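Local coordinates for protein VESB protease (Vibrio cholerae, PDB 4LK4) that probably cleaves peptide bonds in other proteins as a secreted, trypsin-like serine endopeptidase of the peptidase S1 family, at residues R10-G14 with A187-T191; E21-I25 with I154-V158; V137-T143 with Q196-G200. The protein carries 1 engineered substitution. All blocks are in the same frame, centred on the assembly; numbering follows the deposited sequence.

Interaction 1 (R10-G14 with A187-T191); sequences RIING and AARLT
What is probably the activation site, as in other S1 zymogens, here still an intact Arg10-Ile11 peptide bond, rests against the chain leaving strand 184-189, with Arg10 and Ile12 packed on Leu190. Leu190 CD1 sits over the centre of one face of the Arg10 guanidinium, 3.6 Å from Arg10 CZ. That flat face, which bonds poorly to water, can take a methyl while the N-H groups at the edge serve another partner: Arg10 NH2 makes a salt bridge to Asp161 of strand 156-162. The same leucine methyl meets Ile12, with Leu190 CD1 3.7 Å from Ile12 CG1, so it fills the angle between the two side chains. The second branch of Ile12 goes to the next residue, Ile12 CG2 lying 3.6 Å from Thr191 CG2. With OG1 of Thr191 between its own backbone N and carbonyl carbon (chi1 62°), it is the methyl that faces Ile12, and Asn13 ND2 lies 3.7 Å from Thr191 CG2. The alpha carbons of Ile12 and Leu190, the nearest pair, are 5.8 Å apart, and a water sits between the two backbones, donating to Ile12 O at 2.9 Å and accepting from Leu190 N at 2.7 Å. Across these two segments the only polar link found is this water; the charged and backbone ties go to Asp161 and Asp159. Such a surface position probably suits a bond that must be cut.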
ATOM      1  N   ARG A  10     -17.824  -3.566 -24.120  1.00 78.29           N
ATOM      2  CA  ARG A  10     -17.653  -4.533 -22.998  1.00 77.70           C
ATOM      3  C   ARG A  10     -16.455  -5.444 -23.291  1.00 73.26           C
ATOM      4  O   ARG A  10     -16.496  -6.297 -24.171  1.00 73.06           O
ATOM      5  CB  ARG A  10     -18.941  -5.341 -22.818  1.00 82.49           C
ATOM      6  CG  ARG A  10     -19.225  -5.840 -21.403  1.00 83.43           C
ATOM      7  CD  ARG A  10     -20.719  -5.705 -21.077  1.00 88.11           C
ATOM      8  NE  ARG A  10     -21.257  -6.642 -20.076  1.00 90.34           N
ATOM      9  CZ  ARG A  10     -20.938  -6.665 -18.773  1.00 89.44           C
ATOM     10  NH1 ARG A  10     -20.016  -5.837 -18.253  1.00 84.16           N
ATOM     11  NH2 ARG A  10     -21.538  -7.560 -17.986  1.00 91.14           N
ATOM     12  N   ILE A  11     -15.375  -5.239 -22.553  1.00 70.16           N
ATOM     13  CA  ILE A  11     -14.131  -5.959 -22.784  1.00 67.65           C
ATOM     14  C   ILE A  11     -14.213  -7.274 -22.026  1.00 65.55           C
ATOM     15  O   ILE A  11     -13.824  -7.372 -20.887  1.00 62.94           O
ATOM     16  CB  ILE A  11     -12.913  -5.138 -22.311  1.00 66.49           C
ATOM     17  CG1 ILE A  11     -12.954  -3.711 -22.903  1.00 67.91           C
ATOM     18  CG2 ILE A  11     -11.637  -5.851 -22.724  1.00 64.47           C
ATOM     19  CD1 ILE A  11     -12.595  -2.609 -21.928  1.00 67.51           C
ATOM     20  N   ILE A  12     -14.742  -8.280 -22.688  1.00 67.41           N
ATOM     21  CA  ILE A  12     -15.152  -9.523 -22.046  1.00 68.89           C
ATOM     22  C   ILE A  12     -13.925 -10.391 -21.776  1.00 65.40           C
ATOM     23  O   ILE A  12     -13.766 -10.955 -20.697  1.00 65.80           O
ATOM     24  CB  ILE A  12     -16.219 -10.201 -22.948  1.00 73.57           C
ATOM     25  CG1 ILE A  12     -17.579  -9.548 -22.676  1.00 78.19           C
ATOM     26  CG2 ILE A  12     -16.295 -11.703 -22.737  1.00 75.16           C
ATOM     27  CD1 ILE A  12     -18.410  -9.257 -23.915  1.00 83.69           C
ATOM     28  N   ASN A  13     -13.051 -10.476 -22.763  1.00 63.95           N
ATOM     29  CA  ASN A  13     -11.760 -11.133 -22.612  1.00 63.21           C
ATOM     30  C   ASN A  13     -10.732 -10.041 -22.442  1.00 60.20           C
ATOM     31  O   ASN A  13     -10.916  -8.895 -22.891  1.00 63.35           O
ATOM     32  CB  ASN A  13     -11.408 -11.973 -23.850  1.00 64.70           C
ATOM     33  CG  ASN A  13     -12.456 -13.026 -24.168  1.00 68.20           C
ATOM     34  OD1 ASN A  13     -13.280 -12.863 -25.064  1.00 68.29           O
ATOM     35  ND2 ASN A  13     -12.435 -14.106 -23.415  1.00 71.37           N
ATOM     36  N   GLY A  14      -9.638 -10.382 -21.804  1.00 57.58           N
ATOM     37  CA  GLY A  14      -8.570  -9.409 -21.608  1.00 54.37           C
ATOM     38  C   GLY A  14      -8.040  -9.036 -22.963  1.00 52.92           C
ATOM     39  O   GLY A  14      -8.124  -9.827 -23.899  1.00 51.39           O
ATOM     40  N   ALA A 187     -15.418  -9.302  -7.664  1.00 45.18           N
ATOM     41  CA  ALA A 187     -15.935  -8.986  -8.966  1.00 45.74           C
ATOM     42  C   ALA A 187     -15.647 -10.147  -9.870  1.00 47.22           C
ATOM     43  O   ALA A 187     -14.645 -10.848  -9.715  1.00 46.79           O
ATOM     44  CB  ALA A 187     -15.271  -7.742  -9.491  1.00 45.15           C
ATOM     45  N   ALA A 188     -16.521 -10.336 -10.839  1.00 48.60           N
ATOM     46  CA  ALA A 188     -16.489 -11.526 -11.658  1.00 50.66           C
ATOM     47  C   ALA A 188     -16.163 -11.223 -13.085  1.00 51.84           C
ATOM     48  O   ALA A 188     -16.689 -10.280 -13.687  1.00 50.81           O
ATOM     49  CB  ALA A 188     -17.830 -12.239 -11.583  1.00 52.09           C
ATOM     50  N   ARG A 189     -15.310 -12.067 -13.631  1.00 54.95           N
ATOM     51  CA  ARG A 189     -15.058 -12.064 -15.056  1.00 58.73           C
ATOM     52  C   ARG A 189     -16.153 -12.727 -15.824  1.00 62.86           C
ATOM     53  O   ARG A 189     -16.897 -13.532 -15.281  1.00 66.76           O
ATOM     54  CB  ARG A 189     -13.723 -12.684 -15.338  1.00 60.11           C
ATOM     55  CG  ARG A 189     -12.731 -11.600 -15.008  1.00 58.53           C
ATOM     56  CD  ARG A 189     -11.329 -12.058 -15.037  1.00 60.30           C
ATOM     57  NE  ARG A 189     -10.937 -12.434 -16.384  1.00 63.15           N
ATOM     58  CZ  ARG A 189      -9.687 -12.401 -16.781  1.00 63.44           C
ATOM     59  NH1 ARG A 189      -8.761 -11.971 -15.899  1.00 62.01           N
ATOM     60  NH2 ARG A 189      -9.373 -12.791 -18.020  1.00 65.47           N
ATOM     61  N   LEU A 190     -16.282 -12.358 -17.084  1.00 64.30           N
ATOM     62  CA  LEU A 190     -17.414 -12.805 -17.851  1.00 67.52           C
ATOM     63  C   LEU A 190     -17.116 -14.082 -18.628  1.00 70.70           C
ATOM     64  O   LEU A 190     -17.969 -14.521 -19.345  1.00 72.09           O
ATOM     65  CB  LEU A 190     -17.905 -11.685 -18.762  1.00 68.63           C
ATOM     66  CG  LEU A 190     -17.948 -10.299 -18.089  1.00 66.07           C
ATOM     67  CD1 LEU A 190     -18.380  -9.226 -19.086  1.00 68.22           C
ATOM     68  CD2 LEU A 190     -18.846 -10.291 -16.874  1.00 64.46           C
ATOM     69  N   THR A 191     -15.935 -14.683 -18.436  1.00 72.43           N
ATOM     70  CA  THR A 191     -15.583 -15.989 -19.018  1.00 77.75           C
ATOM     71  C   THR A 191     -14.819 -16.904 -18.026  1.00 78.52           C
ATOM     72  O   THR A 191     -14.300 -17.987 -18.395  1.00 82.00           O
ATOM     73  CB  THR A 191     -14.684 -15.797 -20.243  1.00 81.07           C
ATOM     74  OG1 THR A 191     -13.482 -15.168 -19.808  1.00 80.66           O
ATOM     75  CG2 THR A 191     -15.359 -14.931 -21.319  1.00 80.85           C
TER
HETATM   76  O   HOH W   1     -14.412 -10.667 -17.903  1.00 49.42           O

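Interaction 2 (E21-I25 with I154-V158); sequences EWPSI and ILQEV
Trp22 to Ile25 form a type I beta turn that faces the start of strand 156-162 through side chains, the nearest alpha carbons, Ile25 CA and Leu155 CA, being 9.1 Å apart. With its CG anti to the backbone N (chi1 179°), Leu155 carries its fork toward the turn. Leu155 CD2 lies between Trp22 CB, at 3.8 Å, and Ile25 CG2, while Leu155 CD1 is 4.0 Å from Ile25 CG1, where the leucine and isoleucine chains run past each other in opposite directions. A trypsin-like fold has two beta barrels, and this contact lies where the chain passes from the C-terminal one to strand 25-30 of the N-terminal one; the broad indole also packs on Pro202 and Val204 of strand 202-205. Its polar edge is met by Glu157: Trp22 NE1 gives a weak hydrogen bond to Glu157 OE1, 3.2 Å long and bent to 152°. The oxygen lies in the ring plane, but the carboxylate is turned almost perpendicular to the indole, at 86°. Glu21 OE1 comes within 4.2 Å of Glu157 OE2, a pairing of like charges; two waters bridge the carboxylates, one of them only weakly on the Glu21 side, probably easing the repulsion.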
ATOM      1  N   GLU A  21      -5.544   5.779 -22.074  1.00 60.63           N
ATOM      2  CA  GLU A  21      -6.620   5.620 -21.083  1.00 61.17           C
ATOM      3  C   GLU A  21      -6.075   5.248 -19.708  1.00 56.84           C
ATOM      4  O   GLU A  21      -6.815   5.226 -18.715  1.00 54.81           O
ATOM      5  CB  GLU A  21      -7.668   4.586 -21.543  1.00 65.63           C
ATOM      6  CG  GLU A  21      -8.628   5.099 -22.634  1.00 73.46           C
ATOM      7  CD  GLU A  21      -9.377   3.996 -23.396  1.00 78.19           C
ATOM      8  OE1 GLU A  21      -9.875   3.032 -22.773  1.00 83.44           O
ATOM      9  OE2 GLU A  21      -9.481   4.093 -24.636  1.00 84.70           O
ATOM     10  N   TRP A  22      -4.779   4.955 -19.641  1.00 52.53           N
ATOM     11  CA  TRP A  22      -4.181   4.533 -18.386  1.00 49.00           C
ATOM     12  C   TRP A  22      -2.857   5.251 -18.098  1.00 47.08           C
ATOM     13  O   TRP A  22      -1.830   4.618 -17.927  1.00 43.64           O
ATOM     14  CB  TRP A  22      -3.981   3.023 -18.420  1.00 46.39           C
ATOM     15  CG  TRP A  22      -5.247   2.245 -18.535  1.00 45.57           C
ATOM     16  CD1 TRP A  22      -5.828   1.777 -19.672  1.00 44.86           C
ATOM     17  CD2 TRP A  22      -6.058   1.793 -17.460  1.00 45.59           C
ATOM     18  NE1 TRP A  22      -6.964   1.071 -19.375  1.00 44.54           N
ATOM     19  CE2 TRP A  22      -7.133   1.078 -18.020  1.00 46.03           C
ATOM     20  CE3 TRP A  22      -6.003   1.951 -16.073  1.00 45.57           C
ATOM     21  CZ2 TRP A  22      -8.134   0.521 -17.240  1.00 47.20           C
ATOM     22  CZ3 TRP A  22      -6.983   1.397 -15.310  1.00 45.99           C
ATOM     23  CH2 TRP A  22      -8.038   0.695 -15.889  1.00 47.01           C
ATOM     24  N   PRO A  23      -2.886   6.589 -18.044  1.00 49.14           N
ATOM     25  CA  PRO A  23      -1.632   7.300 -17.791  1.00 49.16           C
ATOM     26  C   PRO A  23      -1.170   7.169 -16.345  1.00 48.27           C
ATOM     27  O   PRO A  23       0.028   7.350 -16.070  1.00 48.89           O
ATOM     28  CB  PRO A  23      -1.956   8.746 -18.171  1.00 52.26           C
ATOM     29  CG  PRO A  23      -3.433   8.877 -17.972  1.00 53.82           C
ATOM     30  CD  PRO A  23      -4.034   7.509 -18.171  1.00 51.98           C
ATOM     31  N   SER A  24      -2.084   6.799 -15.443  1.00 47.28           N
ATOM     32  CA  SER A  24      -1.746   6.670 -14.026  1.00 46.43           C
ATOM     33  C   SER A  24      -1.411   5.250 -13.569  1.00 44.26           C
ATOM     34  O   SER A  24      -1.190   5.024 -12.388  1.00 44.51           O
ATOM     35  CB  SER A  24      -2.882   7.246 -13.163  1.00 48.58           C
ATOM     36  OG  SER A  24      -3.016   8.666 -13.319  1.00 51.09           O
ATOM     37  N   ILE A  25      -1.373   4.280 -14.475  1.00 42.37           N
ATOM     38  CA  ILE A  25      -1.009   2.909 -14.096  1.00 40.23           C
ATOM     39  C   ILE A  25       0.447   2.852 -13.646  1.00 40.49           C
ATOM     40  O   ILE A  25       1.274   3.667 -14.060  1.00 42.46           O
ATOM     41  CB  ILE A  25      -1.162   1.952 -15.282  1.00 38.59           C
ATOM     42  CG1 ILE A  25      -1.149   0.492 -14.864  1.00 37.28           C
ATOM     43  CG2 ILE A  25      -0.022   2.149 -16.272  1.00 38.85           C
ATOM     44  CD1 ILE A  25      -2.317   0.077 -14.007  1.00 38.39           C
ATOM     45  N   ILE A 154       2.841  -6.050 -22.561  1.00 43.65           N
ATOM     46  CA  ILE A 154       1.860  -5.013 -22.884  1.00 44.19           C
ATOM     47  C   ILE A 154       0.748  -4.978 -21.818  1.00 43.26           C
ATOM     48  O   ILE A 154       0.165  -6.012 -21.433  1.00 42.47           O
ATOM     49  CB  ILE A 154       1.228  -5.295 -24.268  1.00 45.80           C
ATOM     50  CG1 ILE A 154       2.311  -5.501 -25.330  1.00 46.91           C
ATOM     51  CG2 ILE A 154       0.234  -4.212 -24.709  1.00 47.36           C
ATOM     52  CD1 ILE A 154       2.891  -4.234 -25.903  1.00 48.47           C
ATOM     53  N   LEU A 155       0.442  -3.774 -21.368  1.00 43.51           N
ATOM     54  CA  LEU A 155      -0.628  -3.573 -20.406  1.00 43.12           C
ATOM     55  C   LEU A 155      -1.955  -4.098 -20.953  1.00 43.68           C
ATOM     56  O   LEU A 155      -2.358  -3.762 -22.049  1.00 44.77           O
ATOM     57  CB  LEU A 155      -0.719  -2.083 -20.057  1.00 44.01           C
ATOM     58  CG  LEU A 155      -1.802  -1.653 -19.076  1.00 43.74           C
ATOM     59  CD1 LEU A 155      -1.548  -2.249 -17.697  1.00 42.78           C
ATOM     60  CD2 LEU A 155      -1.874  -0.141 -19.019  1.00 45.54           C
ATOM     61  N   GLN A 156      -2.591  -4.971 -20.192  1.00 43.62           N
ATOM     62  CA  GLN A 156      -3.907  -5.483 -20.517  1.00 44.87           C
ATOM     63  C   GLN A 156      -5.019  -4.840 -19.667  1.00 44.70           C
ATOM     64  O   GLN A 156      -4.783  -4.327 -18.566  1.00 43.70           O
ATOM     65  CB  GLN A 156      -3.976  -6.963 -20.231  1.00 45.67           C
ATOM     66  CG  GLN A 156      -2.885  -7.827 -20.830  1.00 46.86           C
ATOM     67  CD  GLN A 156      -3.076  -7.929 -22.299  1.00 49.17           C
ATOM     68  OE1 GLN A 156      -4.078  -8.473 -22.780  1.00 51.20           O
ATOM     69  NE2 GLN A 156      -2.184  -7.307 -23.029  1.00 50.21           N
ATOM     70  N   GLU A 157      -6.243  -4.906 -20.176  1.00 45.92           N
ATOM     71  CA  GLU A 157      -7.414  -4.532 -19.413  1.00 46.10           C
ATOM     72  C   GLU A 157      -8.511  -5.565 -19.626  1.00 47.28           C
ATOM     73  O   GLU A 157      -8.456  -6.332 -20.566  1.00 48.91           O
ATOM     74  CB  GLU A 157      -7.882  -3.114 -19.760  1.00 47.13           C
ATOM     75  CG  GLU A 157      -8.028  -2.805 -21.245  1.00 49.63           C
ATOM     76  CD  GLU A 157      -8.685  -1.459 -21.526  1.00 51.68           C
ATOM     77  OE1 GLU A 157      -9.246  -0.878 -20.580  1.00 51.83           O
ATOM     78  OE2 GLU A 157      -8.659  -0.968 -22.678  1.00 54.19           O
ATOM     79  N   VAL A 158      -9.477  -5.615 -18.723  1.00 47.22           N
ATOM     80  CA  VAL A 158     -10.638  -6.479 -18.881  1.00 48.95           C
ATOM     81  C   VAL A 158     -11.793  -5.969 -18.022  1.00 49.21           C
ATOM     82  O   VAL A 158     -11.590  -5.355 -16.961  1.00 48.24           O
ATOM     83  CB  VAL A 158     -10.296  -7.930 -18.507  1.00 49.58           C
ATOM     84  CG1 VAL A 158      -9.924  -8.040 -17.039  1.00 48.53           C
ATOM     85  CG2 VAL A 158     -11.431  -8.892 -18.869  1.00 51.98           C
TER
HETATM   86  O   HOH W   2     -10.973   0.921 -20.468  1.00 42.37           O
HETATM   87  O   HOH W   3     -10.791   0.180 -23.954  1.00 48.95           O

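Interaction 3 (V137-T143 with Q196-G200); sequences VAGWGIT and QGDAG. Engineered in segment 196-200: Ala199 (natural residue Ser).
Beyond the end of strand 134-139 the chain turns through Gly141 and runs close beside the irregular 196-200 loop, with Gly141 CA only 4.0 Å from Gly197 CA. Two glycines suit this spot, since neither puts a side chain between the backbones. Asp198 points into the turn, its carboxylate set between its own backbone N and carbonyl carbon (chi1 89°). Trp140 N donates to Asp198 OD2 over 3.3 Å at 160°, coming from above the carboxylate plane. The same oxygen, Asp198 OD2, lies in the plane of the indole at its edge, 3.7 Å from Trp140 CE3, and Gln39 NE2, beyond the two segments, donates to it as well. Gln196 folds back through a bend at chi2 (63°), so that both ends of its amide are used. Gln196 OE1 accepts from Asp198 N at 2.9 Å, with a weaker bond from Gly197 N. Gln196 NE2 donates to a water that also lies 3.0 Å from Ala138 O and from Asp198 OD1. On its apolar side Gln196 NE2 lies 3.7 Å from Val137 CG1. Thr143 OG1 closes the outer side by donating to Gly141 O, 2.9 Å away, within its own segment. Asp198 precedes Ala199, an engineered residue at the place of the serine in the GDSGG motif of S1 proteases. In active members of the family this aspartate pairs with the new amino terminus freed by cleavage. Here it is gripped instead by an amide of Gln39 and a backbone N-H, recalling chymotrypsinogen, where a histidine probably holds the corresponding place. The donors identified, an amide and a backbone N-H, are neutral, consistent with a latch that activation can release.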
ATOM      1  N   VAL A 137     -10.402  -3.674 -14.772  1.00 40.07           N
ATOM      2  CA  VAL A 137      -9.146  -4.014 -14.148  1.00 39.70           C
ATOM      3  C   VAL A 137      -8.034  -3.845 -15.147  1.00 40.17           C
ATOM      4  O   VAL A 137      -8.215  -4.116 -16.326  1.00 41.97           O
ATOM      5  CB  VAL A 137      -9.087  -5.511 -13.796  1.00 40.31           C
ATOM      6  CG1 VAL A 137      -7.883  -5.785 -12.925  1.00 40.56           C
ATOM      7  CG2 VAL A 137     -10.327  -5.931 -13.040  1.00 41.79           C
ATOM      8  N   ALA A 138      -6.858  -3.455 -14.699  1.00 39.74           N
ATOM      9  CA  ALA A 138      -5.752  -3.269 -15.628  1.00 40.61           C
ATOM     10  C   ALA A 138      -4.465  -3.805 -15.036  1.00 39.99           C
ATOM     11  O   ALA A 138      -4.228  -3.703 -13.840  1.00 40.52           O
ATOM     12  CB  ALA A 138      -5.599  -1.806 -16.007  1.00 41.02           C
ATOM     13  N   GLY A 139      -3.646  -4.402 -15.888  1.00 40.19           N
ATOM     14  CA  GLY A 139      -2.355  -4.892 -15.472  1.00 39.50           C
ATOM     15  C   GLY A 139      -1.785  -5.839 -16.494  1.00 40.13           C
ATOM     16  O   GLY A 139      -2.420  -6.105 -17.526  1.00 40.98           O
ATOM     17  N   TRP A 140      -0.614  -6.387 -16.172  1.00 39.65           N
ATOM     18  CA  TRP A 140       0.113  -7.261 -17.080  1.00 40.37           C
ATOM     19  C   TRP A 140      -0.264  -8.765 -16.965  1.00 41.54           C
ATOM     20  O   TRP A 140      -0.129  -9.562 -17.947  1.00 42.43           O
ATOM     21  CB  TRP A 140       1.606  -6.994 -16.972  1.00 39.07           C
ATOM     22  CG  TRP A 140       1.989  -5.646 -17.588  1.00 38.89           C
ATOM     23  CD1 TRP A 140       2.456  -5.417 -18.866  1.00 38.77           C
ATOM     24  CD2 TRP A 140       1.972  -4.369 -16.942  1.00 38.06           C
ATOM     25  NE1 TRP A 140       2.687  -4.074 -19.048  1.00 39.02           N
ATOM     26  CE2 TRP A 140       2.404  -3.413 -17.884  1.00 38.46           C
ATOM     27  CE3 TRP A 140       1.599  -3.934 -15.665  1.00 37.76           C
ATOM     28  CZ2 TRP A 140       2.487  -2.049 -17.586  1.00 39.47           C
ATOM     29  CZ3 TRP A 140       1.688  -2.560 -15.370  1.00 37.96           C
ATOM     30  CH2 TRP A 140       2.130  -1.645 -16.323  1.00 38.06           C
ATOM     31  N   GLY A 141      -0.864  -9.151 -15.861  1.00 58.40           N
ATOM     32  CA  GLY A 141      -1.260 -10.566 -15.712  1.00 60.88           C
ATOM     33  C   GLY A 141      -2.498 -11.104 -16.442  1.00 60.95           C
ATOM     34  O   GLY A 141      -2.769 -12.315 -16.367  1.00 64.61           O
ATOM     35  N   ILE A 142      -3.281 -10.259 -17.120  1.00 57.36           N
ATOM     36  CA  ILE A 142      -4.683 -10.624 -17.377  1.00 56.72           C
ATOM     37  C   ILE A 142      -4.843 -11.752 -18.405  1.00 58.08           C
ATOM     38  O   ILE A 142      -4.241 -11.710 -19.458  1.00 57.71           O
ATOM     39  CB  ILE A 142      -5.538  -9.393 -17.698  1.00 55.33           C
ATOM     40  CG1 ILE A 142      -5.449  -8.428 -16.496  1.00 54.03           C
ATOM     41  CG2 ILE A 142      -6.986  -9.806 -17.968  1.00 55.75           C
ATOM     42  CD1 ILE A 142      -6.074  -7.075 -16.710  1.00 53.12           C
ATOM     43  N   THR A 143      -5.678 -12.740 -18.058  1.00 60.15           N
ATOM     44  CA  THR A 143      -5.678 -14.096 -18.655  1.00 63.23           C
ATOM     45  C   THR A 143      -7.099 -14.634 -18.948  1.00 65.94           C
ATOM     46  O   THR A 143      -7.877 -14.950 -18.040  1.00 66.59           O
ATOM     47  CB  THR A 143      -4.889 -15.100 -17.731  1.00 64.89           C
ATOM     48  OG1 THR A 143      -3.514 -14.731 -17.692  1.00 61.90           O
ATOM     49  CG2 THR A 143      -4.958 -16.539 -18.225  1.00 69.05           C
ATOM     50  N   GLN A 196      -6.137 -13.840 -14.079  1.00 76.80           N
ATOM     51  CA  GLN A 196      -5.345 -12.810 -13.375  1.00 77.99           C
ATOM     52  C   GLN A 196      -4.067 -13.288 -12.713  1.00 82.07           C
ATOM     53  O   GLN A 196      -4.084 -14.209 -11.894  1.00 81.87           O
ATOM     54  CB  GLN A 196      -6.150 -12.110 -12.278  1.00 74.10           C
ATOM     55  CG  GLN A 196      -5.371 -11.018 -11.526  1.00 72.66           C
ATOM     56  CD  GLN A 196      -4.925  -9.835 -12.406  1.00 70.89           C
ATOM     57  OE1 GLN A 196      -3.771  -9.781 -12.879  1.00 69.16           O
ATOM     58  NE2 GLN A 196      -5.832  -8.855 -12.587  1.00 65.67           N
ATOM     59  N   GLY A 197      -2.981 -12.569 -13.006  1.00 86.80           N
ATOM     60  CA  GLY A 197      -1.636 -12.905 -12.521  1.00 90.61           C
ATOM     61  C   GLY A 197      -0.871 -11.847 -11.723  1.00 89.11           C
ATOM     62  O   GLY A 197       0.058 -12.222 -11.023  1.00 89.58           O
ATOM     63  N   ASP A 198      -1.206 -10.543 -11.840  1.00 71.18           N
ATOM     64  CA  ASP A 198      -0.448  -9.476 -11.107  1.00 66.14           C
ATOM     65  C   ASP A 198      -1.314  -8.581 -10.160  1.00 59.54           C
ATOM     66  O   ASP A 198      -2.084  -7.631 -10.563  1.00 57.45           O
ATOM     67  CB  ASP A 198       0.553  -8.676 -12.030  1.00 66.72           C
ATOM     68  CG  ASP A 198      -0.071  -7.441 -12.709  1.00 65.57           C
ATOM     69  OD1 ASP A 198      -1.327  -7.379 -12.810  1.00 74.96           O
ATOM     70  OD2 ASP A 198       0.692  -6.551 -13.170  1.00 57.72           O
ATOM     71  N   ALA A 199      -1.151  -8.906  -8.874  1.00 51.00           N
ATOM     72  CA  ALA A 199      -1.714  -8.125  -7.786  1.00 46.53           C
ATOM     73  C   ALA A 199      -1.236  -6.677  -7.766  1.00 43.00           C
ATOM     74  O   ALA A 199      -0.237  -6.325  -8.374  1.00 41.50           O
ATOM     75  CB  ALA A 199      -1.377  -8.789  -6.463  1.00 48.29           C
ATOM     76  N   GLY A 200      -1.979  -5.852  -7.050  1.00 41.35           N
ATOM     77  CA  GLY A 200      -1.622  -4.457  -6.817  1.00 41.65           C
ATOM     78  C   GLY A 200      -2.237  -3.451  -7.789  1.00 41.28           C
ATOM     79  O   GLY A 200      -2.327  -2.250  -7.490  1.00 43.68           O
TER
HETATM   80  O   HOH W   4      -4.189  -6.462 -12.769  1.00 54.91           O

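In the fold
All three contacts belong to the trypsin-like part of the chain, and strand 156-162 ties them together: interaction 2 lies on it, while interactions 1 and 3 reach two of its neighbours, strands 184-189 and 134-139. Interaction 2, the buried one, combines leucine-tryptophan-isoleucine packing with a buried Glu157, water-bridged to the exposed Glu21. Interaction 1, about 15 Å away between centres, is a surface contact of methyls and a bridging water. Interaction 3 is partly buried and the most polar, its hydrogen bonds fixing loop backbone. Val158 packs against the backbone of 11-14, and Arg189 touches Ile142 and Thr143. Interactions 1 and 3 together present the unprocessed state: the uncut bond and the aspartate without its amino-terminal partner.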